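Local coordinates for protein esterase (Uncultured bacterium, PDB 5EGN) that hydrolyses carboxylic esters and degrades N-acyl-homoserine lactones, the signal molecules of bacterial quorum sensing, at residues 206-217 and 231-242. The protein carries 2 engineered substitutions. Sequence-based numbering, arbitrary orientation.
Sequences TLVVAGEEDLVT and GAELRVINDVGH. Engineered in segment 206-217: Val216 (natural residue Ala). Engineered in segment 231-242: Asn238 (natural residue Lys).
His242 ND1 donates to Asp214 OD2 at 2.6 Å, nearly straight, in the plane of the imidazole and on the syn side of the carboxylate, whose own plane stands 82° to the ring. The other oxygen, Asp214 OD1, takes the backbone N of Thr217 from above the carboxylate plane at 2.9 Å, an Asx motif that fixes the group's rotation. With CG turned opposite its backbone N (chi1 -168°), Asp214 swings its carboxylate over to the histidine. Val216, an engineered residue, lays CG1 over one ring face in a CH-pi contact, 4.0 Å from the ring centroid, while Thr217 OG1 lies at the ring edge. Leading into these loops, strands 206-211 and 233-237 pair in parallel at the edge of the sheet, in a beta-alpha-beta crossover through helix 219-228. Val208 N gives to Glu233 O, and Arg235 N returns to Val208 O. Leu234 CD1 packs on Val208 CG1 at 3.7 Å beneath that helix; Val209 CG1 meets Ile237 CG1 on the other face. Beyond the strands, Glu213 N reaches Val240 O at 3.0 Å, tying the two loops together. With an alanine at Asp214, His242 ND1 and Thr217 N would both lose their acceptor, and the ring, then held mainly by Val216 and Thr217, would probably be less firmly oriented. Because His242 also touches Ser93 of a probable nucleophile elbow, the pair is consistent with the acid and base of an alpha/beta-hydrolase catalytic triad.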
# COMPACT_ATOMS: atom_id res chain seq x y z
N THR A 206 21.21 -15.54 -6.25
CA THR A 206 20.99 -14.40 -5.38
C THR A 206 21.41 -13.08 -6.02
O THR A 206 22.55 -12.93 -6.46
CB THR A 206 21.74 -14.56 -4.04
OG1 THR A 206 21.25 -15.72 -3.35
CG2 THR A 206 21.55 -13.34 -3.16
N LEU A 207 20.47 -12.14 -6.07
CA LEU A 207 20.77 -10.79 -6.53
C LEU A 207 20.69 -9.82 -5.35
O LEU A 207 19.61 -9.54 -4.84
CB LEU A 207 19.80 -10.36 -7.63
CG LEU A 207 19.92 -8.92 -8.13
CD1 LEU A 207 21.33 -8.63 -8.62
CD2 LEU A 207 18.90 -8.64 -9.22
N VAL A 208 21.84 -9.32 -4.92
CA VAL A 208 21.89 -8.36 -3.82
C VAL A 208 21.86 -6.94 -4.38
O VAL A 208 22.66 -6.59 -5.25
CB VAL A 208 23.14 -8.55 -2.95
CG1 VAL A 208 23.11 -7.61 -1.76
CG2 VAL A 208 23.24 -9.99 -2.48
N VAL A 209 20.94 -6.13 -3.88
CA VAL A 209 20.76 -4.77 -4.38
C VAL A 209 20.94 -3.74 -3.27
O VAL A 209 20.29 -3.81 -2.24
CB VAL A 209 19.37 -4.59 -5.02
CG1 VAL A 209 19.27 -3.22 -5.67
CG2 VAL A 209 19.12 -5.68 -6.04
N ALA A 210 21.84 -2.79 -3.51
CA ALA A 210 22.18 -1.80 -2.50
C ALA A 210 22.06 -0.37 -3.03
O ALA A 210 22.41 -0.10 -4.17
CB ALA A 210 23.59 -2.04 -1.98
N GLY A 211 21.57 0.52 -2.18
CA GLY A 211 21.52 1.93 -2.51
C GLY A 211 22.84 2.59 -2.15
O GLY A 211 23.43 2.29 -1.12
N GLU A 212 23.31 3.49 -3.02
CA GLU A 212 24.58 4.16 -2.81
C GLU A 212 24.59 5.01 -1.54
O GLU A 212 25.60 5.07 -0.83
CB GLU A 212 24.92 5.03 -4.02
CG GLU A 212 26.22 5.81 -3.89
CD GLU A 212 26.25 7.04 -4.77
OE1 GLU A 212 25.18 7.44 -5.25
OE2 GLU A 212 27.35 7.60 -4.98
N GLU A 213 23.47 5.67 -1.26
CA GLU A 213 23.40 6.60 -0.14
C GLU A 213 22.77 5.98 1.11
O GLU A 213 22.46 6.70 2.07
CB GLU A 213 22.60 7.84 -0.53
CG GLU A 213 23.25 8.67 -1.62
CD GLU A 213 22.51 9.96 -1.88
OE1 GLU A 213 22.07 10.60 -0.90
OE2 GLU A 213 22.35 10.34 -3.06
N ASP A 214 22.58 4.67 1.11
CA ASP A 214 22.03 3.99 2.27
C ASP A 214 23.05 3.96 3.41
O ASP A 214 24.15 3.43 3.26
CB ASP A 214 21.57 2.58 1.92
CG ASP A 214 20.71 1.94 3.01
OD1 ASP A 214 20.67 2.48 4.14
OD2 ASP A 214 20.09 0.90 2.73
N LEU A 215 22.67 4.54 4.54
CA LEU A 215 23.53 4.61 5.72
C LEU A 215 23.01 3.69 6.82
O LEU A 215 23.74 3.33 7.74
CB LEU A 215 23.63 6.05 6.23
CG LEU A 215 24.35 7.01 5.28
CD1 LEU A 215 24.18 8.46 5.69
CD2 LEU A 215 25.82 6.65 5.23
N VAL A 216 21.73 3.30 6.71
CA VAL A 216 21.12 2.30 7.58
C VAL A 216 21.72 0.93 7.29
O VAL A 216 22.09 0.18 8.20
CB VAL A 216 19.59 2.24 7.38
CG1 VAL A 216 18.98 1.09 8.15
CG2 VAL A 216 18.96 3.56 7.79
N THR A 217 21.79 0.60 6.00
CA THR A 217 22.51 -0.57 5.52
C THR A 217 23.56 -0.08 4.50
O THR A 217 23.22 0.30 3.37
CB THR A 217 21.56 -1.62 4.90
OG1 THR A 217 21.12 -2.51 5.93
CG2 THR A 217 22.25 -2.45 3.82
N GLY A 231 28.24 -17.04 -6.53
CA GLY A 231 27.54 -16.69 -7.75
C GLY A 231 26.57 -15.53 -7.59
O GLY A 231 25.77 -15.26 -8.48
N ALA A 232 26.64 -14.84 -6.46
CA ALA A 232 25.76 -13.71 -6.20
C ALA A 232 26.18 -12.49 -7.00
O ALA A 232 27.37 -12.25 -7.21
CB ALA A 232 25.73 -13.39 -4.71
N GLU A 233 25.20 -11.71 -7.43
CA GLU A 233 25.46 -10.46 -8.12
C GLU A 233 25.07 -9.28 -7.24
O GLU A 233 24.07 -9.33 -6.53
CB GLU A 233 24.71 -10.39 -9.45
CG GLU A 233 25.01 -9.14 -10.26
CD GLU A 233 24.31 -9.14 -11.61
OE1 GLU A 233 23.70 -10.16 -11.97
OE2 GLU A 233 24.38 -8.10 -12.31
N LEU A 234 25.88 -8.22 -7.28
CA LEU A 234 25.57 -7.01 -6.54
C LEU A 234 25.32 -5.84 -7.48
O LEU A 234 26.06 -5.63 -8.44
CB LEU A 234 26.71 -6.66 -5.57
CG LEU A 234 26.52 -5.38 -4.77
CD1 LEU A 234 25.34 -5.50 -3.81
CD2 LEU A 234 27.78 -5.03 -4.02
N ARG A 235 24.26 -5.10 -7.21
CA ARG A 235 23.96 -3.88 -7.94
C ARG A 235 23.89 -2.71 -6.97
O ARG A 235 22.95 -2.61 -6.18
CB ARG A 235 22.64 -4.01 -8.72
CG ARG A 235 22.65 -5.08 -9.80
CD ARG A 235 22.83 -4.49 -11.19
NE ARG A 235 22.90 -5.52 -12.22
CZ ARG A 235 22.35 -5.42 -13.43
NH1 ARG A 235 21.68 -4.33 -13.76
NH2 ARG A 235 22.47 -6.42 -14.30
N VAL A 236 24.89 -1.84 -7.01
CA VAL A 236 24.89 -0.63 -6.19
C VAL A 236 24.13 0.47 -6.93
O VAL A 236 24.57 0.93 -7.98
CB VAL A 236 26.31 -0.16 -5.87
CG1 VAL A 236 26.27 1.11 -5.05
CG2 VAL A 236 27.09 -1.25 -5.14
N ILE A 237 22.99 0.89 -6.38
CA ILE A 237 22.12 1.80 -7.11
C ILE A 237 22.39 3.27 -6.78
O ILE A 237 22.34 3.67 -5.62
CB ILE A 237 20.63 1.48 -6.82
CG1 ILE A 237 20.36 0.00 -7.03
CG2 ILE A 237 19.75 2.29 -7.73
CD1 ILE A 237 20.64 -0.48 -8.44
N ASN A 238 22.68 4.06 -7.81
CA ASN A 238 22.91 5.50 -7.66
C ASN A 238 21.65 6.26 -7.25
O ASN A 238 20.56 5.98 -7.77
CB ASN A 238 23.45 6.09 -8.97
CG ASN A 238 24.82 6.73 -8.81
OD1 ASN A 238 25.82 6.05 -8.59
ND2 ASN A 238 24.88 8.05 -8.95
N ASP A 239 21.81 7.23 -6.34
CA ASP A 239 20.74 8.13 -5.90
C ASP A 239 19.61 7.41 -5.14
O ASP A 239 18.46 7.84 -5.17
CB ASP A 239 20.12 8.89 -7.09
CG ASP A 239 20.98 10.04 -7.57
OD1 ASP A 239 21.33 10.90 -6.74
OD2 ASP A 239 21.27 10.10 -8.79
N VAL A 240 19.94 6.33 -4.44
CA VAL A 240 18.94 5.56 -3.68
C VAL A 240 19.45 5.23 -2.28
O VAL A 240 20.66 5.06 -2.10
CB VAL A 240 18.56 4.26 -4.42
CG1 VAL A 240 17.55 3.45 -3.63
CG2 VAL A 240 18.00 4.61 -5.78
N GLY A 241 18.54 5.18 -1.30
CA GLY A 241 18.91 4.78 0.05
C GLY A 241 18.44 3.37 0.39
O GLY A 241 18.86 2.40 -0.24
N HIS A 242 17.56 3.26 1.38
CA HIS A 242 17.14 1.97 1.91
C HIS A 242 15.94 1.38 1.17
O HIS A 242 15.69 0.18 1.23
CB HIS A 242 16.80 2.10 3.40
CG HIS A 242 16.95 0.83 4.17
ND1 HIS A 242 18.15 0.14 4.25
CD2 HIS A 242 16.07 0.13 4.93
CE1 HIS A 242 18.00 -0.93 5.00
NE2 HIS A 242 16.74 -0.96 5.43